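Local coordinates for protein flagellin (Burkholderia pseudomallei, PDB 4CFI) that probably polymerises into the filament of the bacterial flagellum, the helical propeller used for swimming, and is a target of the immune response, at residues A[101-115]-A[206-219]. Sequence-based numbering, arbitrary orientation. Where two conformers were deposited one is given.
Sequences IGGGMVQTGQTLGTI and MVAQINAVNKPQTV
The two chain connections between the helical region of flagellin and its D2 domain run side by side here, one leading into strand 111-119, the other coming from helix 197-213, which pack together. In the linkers, Val219 N donates to Ile101 O (3.0 Å, nearly straight at 171°), whereas Gly103 N to Gln217 O is weak, bent to 121°; Gly102 and Thr218 form a single beta bridge. Ser236 OG of helix 227-257 also hydrogen-bonds to both Gly103 N and Gln217 O. Further on, one water accepts from Val106 N and donates to Asn214 O and Asn214 OD1, while Asn214 ND2 bonds Gly146 O.

Strand 111-115 runs antiparallel to helix 206-213, their axes 7.5 Å apart. Leu112 crosses Ile210 at about a right angle (CB to CG2 3.9 Å), its CD2 reaching Val213 CG1. In the conformer given, Gln209 stretches out, CG turned from the backbone N (chi1 167°), and NE2 meets Leu112 O (3.1 Å) in the carbonyl plane. Bare Gly113 lets Ile210 CG1 come within 3.9 Å of its CA. One straight backbone bond, a weak second and Ile101-Val219 apolar contact thus join the linkers, whereas apolar packing, plus that amide-to-carbonyl bond in this conformer, holds helix to strand.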
loop_
_atom_site.group_PDB
_atom_site.type_symbol
_atom_site.label_atom_id
_atom_site.label_comp_id
_atom_site.label_asym_id
_atom_site.label_seq_id
_atom_site.Cartn_x
_atom_site.Cartn_y
_atom_site.Cartn_z
ATOM N N ILE A 101 8.054 -6.861 4.372
ATOM C CA ILE A 101 6.642 -6.543 4.602
ATOM C C ILE A 101 6.349 -5.132 4.117
ATOM O O ILE A 101 7.265 -4.328 3.946
ATOM C CB ILE A 101 6.215 -6.722 6.089
ATOM C CG1 ILE A 101 6.995 -5.791 7.041
ATOM C CG2 ILE A 101 6.386 -8.180 6.495
ATOM C CD1 ILE A 101 6.522 -5.818 8.490
ATOM N N GLY A 102 5.071 -4.842 3.891
ATOM C CA GLY A 102 4.694 -3.632 3.200
ATOM C C GLY A 102 5.012 -3.753 1.726
ATOM O O GLY A 102 5.155 -4.842 1.175
ATOM N N GLY A 103 5.099 -2.620 1.046
ATOM C CA GLY A 103 5.219 -2.639 -0.403
ATOM C C GLY A 103 3.980 -3.263 -1.028
ATOM O O GLY A 103 2.878 -3.218 -0.472
ATOM N N GLY A 104 4.167 -3.829 -2.203
ATOM C CA GLY A 104 3.064 -4.432 -2.938
ATOM C C GLY A 104 2.152 -3.428 -3.606
ATOM O O GLY A 104 2.534 -2.276 -3.825
ATOM N N MET A 105 0.948 -3.896 -3.965
ATOM C CA MET A 105 -0.023 -3.091 -4.689
ATOM C C MET A 105 -0.985 -2.419 -3.725
ATOM O O MET A 105 -1.284 -2.953 -2.665
ATOM C CB MET A 105 -0.808 -3.978 -5.679
ATOM C CG MET A 105 0.065 -4.645 -6.738
ATOM S SD MET A 105 -0.824 -5.812 -7.784
ATOM C CE MET A 105 -1.396 -7.038 -6.604
ATOM N N VAL A 106 -1.507 -1.265 -4.116
ATOM C CA VAL A 106 -2.504 -0.582 -3.305
ATOM C C VAL A 106 -3.817 -1.380 -3.312
ATOM O O VAL A 106 -4.262 -1.829 -4.362
ATOM C CB VAL A 106 -2.768 0.832 -3.842
ATOM C CG1 VAL A 106 -3.755 1.555 -2.933
ATOM C CG2 VAL A 106 -1.488 1.661 -3.948
ATOM N N GLN A 107 -4.412 -1.588 -2.144
ATOM C CA GLN A 107 -5.708 -2.270 -2.070
ATOM C C GLN A 107 -6.751 -1.517 -2.879
ATOM O O GLN A 107 -6.667 -0.310 -3.037
ATOM C CB GLN A 107 -6.189 -2.400 -0.633
ATOM C CG GLN A 107 -6.555 -1.072 0.001
ATOM C CD GLN A 107 -6.960 -1.212 1.452
ATOM O OE1 GLN A 107 -6.388 -0.556 2.323
ATOM N NE2 GLN A 107 -7.949 -2.062 1.720
ATOM N N THR A 108 -7.744 -2.229 -3.379
ATOM C CA THR A 108 -8.752 -1.618 -4.230
ATOM C C THR A 108 -9.561 -0.522 -3.516
ATOM O O THR A 108 -9.788 -0.571 -2.288
ATOM C CB THR A 108 -9.699 -2.679 -4.812
ATOM O OG1 THR A 108 -10.486 -2.080 -5.820
ATOM C CG2 THR A 108 -10.610 -3.346 -3.736
ATOM N N GLY A 109 -9.950 0.491 -4.290
ATOM C CA GLY A 109 -10.905 1.498 -3.828
ATOM C C GLY A 109 -10.326 2.741 -3.183
ATOM O O GLY A 109 -11.084 3.538 -2.632
ATOM N N GLN A 110 -9.011 2.915 -3.237
ATOM C CA GLN A 110 -8.360 4.047 -2.585
ATOM C C GLN A 110 -8.088 5.142 -3.616
ATOM O O GLN A 110 -7.576 4.880 -4.707
ATOM C CB GLN A 110 -7.067 3.577 -1.928
ATOM C CG GLN A 110 -7.290 2.484 -0.892
ATOM C CD GLN A 110 -7.777 3.059 0.420
ATOM O OE1 GLN A 110 -8.911 2.820 0.823
ATOM N NE2 GLN A 110 -6.928 3.858 1.077
ATOM N N THR A 111 -8.447 6.378 -3.277
ATOM C CA THR A 111 -8.170 7.503 -4.156
ATOM C C THR A 111 -6.696 7.870 -4.013
ATOM O O THR A 111 -6.225 8.235 -2.951
ATOM C CB THR A 111 -9.101 8.687 -3.884
ATOM O OG1 THR A 111 -10.451 8.272 -4.159
ATOM C CG2 THR A 111 -8.773 9.867 -4.791
ATOM N N LEU A 112 -5.974 7.750 -5.118
ATOM C CA LEU A 112 -4.538 7.988 -5.175
ATOM C C LEU A 112 -4.216 9.456 -5.386
ATOM O O LEU A 112 -3.141 9.911 -5.015
ATOM C CB LEU A 112 -3.900 7.144 -6.297
ATOM C CG LEU A 112 -4.157 5.640 -6.197
ATOM C CD1 LEU A 112 -3.527 4.916 -7.385
ATOM C CD2 LEU A 112 -3.597 5.078 -4.897
ATOM N N GLY A 113 -5.118 10.183 -6.040
ATOM C CA GLY A 113 -4.948 11.613 -6.289
ATOM C C GLY A 113 -6.037 12.115 -7.208
ATOM O O GLY A 113 -6.747 11.317 -7.815
ATOM N N THR A 114 -6.143 13.438 -7.295
ATOM C CA THR A 114 -7.103 14.113 -8.133
ATOM C C THR A 114 -6.354 15.109 -9.019
ATOM O O THR A 114 -5.542 15.905 -8.537
ATOM C CB THR A 114 -8.128 14.844 -7.254
ATOM O OG1 THR A 114 -8.811 13.876 -6.458
ATOM C CG2 THR A 114 -9.129 15.638 -8.088
ATOM N N ILE A 115 -6.644 15.045 -10.313
ATOM C CA ILE A 115 -5.960 15.843 -11.341
ATOM C C ILE A 115 -6.942 16.873 -11.890
ATOM O O ILE A 115 -8.056 16.516 -12.300
ATOM C CB ILE A 115 -5.461 14.970 -12.526
ATOM C CG1 ILE A 115 -4.666 13.754 -12.015
ATOM C CG2 ILE A 115 -4.690 15.804 -13.534
ATOM C CD1 ILE A 115 -4.468 12.682 -13.065
ATOM N N MET A 206 1.014 15.851 -9.985
ATOM C CA MET A 206 0.036 14.918 -9.421
ATOM C C MET A 206 0.152 13.526 -10.042
ATOM O O MET A 206 0.055 12.523 -9.342
ATOM C CB MET A 206 -1.391 15.463 -9.553
ATOM C CG MET A 206 -2.466 14.583 -8.939
ATOM S SD MET A 206 -2.186 14.151 -7.215
ATOM C CE MET A 206 -2.654 15.674 -6.404
ATOM N N VAL A 207 0.375 13.455 -11.345
ATOM C CA VAL A 207 0.589 12.154 -11.993
ATOM C C VAL A 207 1.832 11.453 -11.407
ATOM O O VAL A 207 1.806 10.243 -11.148
ATOM C CB VAL A 207 0.681 12.312 -13.526
ATOM C CG1 VAL A 207 1.122 11.015 -14.208
ATOM C CG2 VAL A 207 -0.663 12.762 -14.072
ATOM N N ALA A 208 2.909 12.205 -11.175
ATOM C CA ALA A 208 4.099 11.646 -10.537
ATOM C C ALA A 208 3.790 11.128 -9.137
ATOM O O ALA A 208 4.236 10.034 -8.772
ATOM C CB ALA A 208 5.239 12.655 -10.502
ATOM N N GLN A 209 3.037 11.912 -8.350
ATOM C CA GLN A 209 2.561 11.489 -7.012
ATOM C C GLN A 209 1.861 10.160 -7.130
ATOM O O GLN A 209 2.240 9.196 -6.480
ATOM C CB GLN A 209 1.567 12.489 -6.350
ATOM C CG GLN A 209 0.814 11.926 -5.113
ATOM C CD GLN A 209 -0.219 12.887 -4.493
ATOM O OE1 GLN A 209 0.109 14.039 -4.229
ATOM N NE2 GLN A 209 -1.474 12.418 -4.266
ATOM N N ILE A 210 0.830 10.127 -7.964
ATOM C CA ILE A 210 0.009 8.935 -8.116
ATOM C C ILE A 210 0.859 7.720 -8.484
ATOM O O ILE A 210 0.681 6.641 -7.897
ATOM C CB ILE A 210 -1.091 9.162 -9.161
ATOM C CG1 ILE A 210 -2.119 10.176 -8.631
ATOM C CG2 ILE A 210 -1.770 7.849 -9.504
ATOM C CD1 ILE A 210 -3.046 10.787 -9.680
ATOM N N ASN A 211 1.789 7.885 -9.419
ATOM C CA ASN A 211 2.641 6.753 -9.806
ATOM C C ASN A 211 3.528 6.269 -8.651
ATOM O O ASN A 211 3.796 5.072 -8.538
ATOM C CB ASN A 211 3.480 7.074 -11.048
ATOM C CG ASN A 211 2.700 6.917 -12.344
ATOM O OD1 ASN A 211 2.744 7.770 -13.264
ATOM N ND2 ASN A 211 1.994 5.819 -12.443
ATOM N N ALA A 212 3.993 7.179 -7.800
ATOM C CA ALA A 212 4.805 6.808 -6.632
ATOM C C ALA A 212 3.949 6.113 -5.562
ATOM O O ALA A 212 4.355 5.086 -5.017
ATOM C CB ALA A 212 5.493 8.028 -6.054
ATOM N N VAL A 213 2.768 6.652 -5.261
ATOM C CA VAL A 213 1.855 6.057 -4.271
ATOM C C VAL A 213 1.406 4.661 -4.730
ATOM O O VAL A 213 1.182 3.766 -3.905
ATOM C CB VAL A 213 0.663 6.996 -3.956
ATOM C CG1 VAL A 213 -0.318 6.359 -2.989
ATOM C CG2 VAL A 213 1.179 8.294 -3.348
ATOM N N ASN A 214 1.286 4.471 -6.046
ATOM C CA ASN A 214 0.940 3.187 -6.618
ATOM C C ASN A 214 2.011 2.112 -6.396
ATOM O O ASN A 214 1.708 0.933 -6.496
ATOM C CB ASN A 214 0.719 3.362 -8.124
ATOM C CG ASN A 214 -0.088 2.228 -8.738
ATOM O OD1 ASN A 214 -1.081 1.819 -8.182
ATOM N ND2 ASN A 214 0.318 1.747 -9.905
ATOM N N LYS A 215 3.243 2.523 -6.101
ATOM C CA LYS A 215 4.364 1.607 -5.953
ATOM C C LYS A 215 5.102 1.934 -4.650
ATOM O O LYS A 215 6.257 2.390 -4.663
ATOM C CB LYS A 215 5.298 1.720 -7.158
ATOM C CG LYS A 215 5.945 0.403 -7.568
ATOM C CD LYS A 215 6.877 -0.172 -6.522
ATOM C CE LYS A 215 6.922 -1.677 -6.706
ATOM N NZ LYS A 215 7.395 -2.498 -5.559
ATOM N N PRO A 216 4.431 1.719 -3.512
ATOM C CA PRO A 216 5.025 2.038 -2.220
ATOM C C PRO A 216 6.254 1.172 -1.917
ATOM O O PRO A 216 6.386 0.027 -2.378
ATOM C CB PRO A 216 3.904 1.718 -1.236
ATOM C CG PRO A 216 3.098 0.675 -1.933
ATOM C CD PRO A 216 3.094 1.120 -3.361
ATOM N N GLN A 217 7.160 1.737 -1.138
ATOM C CA GLN A 217 8.310 0.979 -0.639
ATOM C C GLN A 217 7.888 -0.047 0.410
ATOM O O GLN A 217 6.834 0.087 1.021
ATOM C CB GLN A 217 9.345 1.918 -0.010
ATOM C CG GLN A 217 9.765 3.085 -0.892
ATOM C CD GLN A 217 8.918 4.334 -0.691
ATOM O OE1 GLN A 217 7.843 4.298 -0.080
ATOM N NE2 GLN A 217 9.383 5.449 -1.240
ATOM N N THR A 218 8.736 -1.045 0.644
ATOM C CA THR A 218 8.592 -1.893 1.832
ATOM C C THR A 218 8.813 -1.048 3.090
ATOM O O THR A 218 9.331 0.079 3.037
ATOM C CB THR A 218 9.580 -3.084 1.821
ATOM O OG1 THR A 218 10.923 -2.605 1.757
ATOM C CG2 THR A 218 9.283 -4.017 0.608
ATOM N N VAL A 219 8.425 -1.590 4.239
ATOM C CA VAL A 219 8.534 -0.847 5.508
ATOM C C VAL A 219 9.970 -0.334 5.704
ATOM O O VAL A 219 10.172 0.789 6.150
ATOM C CB VAL A 219 8.040 -1.705 6.679
ATOM C CG1 VAL A 219 8.371 -1.032 8.005
ATOM C CG2 VAL A 219 6.537 -1.945 6.545
HETATM O O HOH W 1 -0.600 -0.533 -6.741
#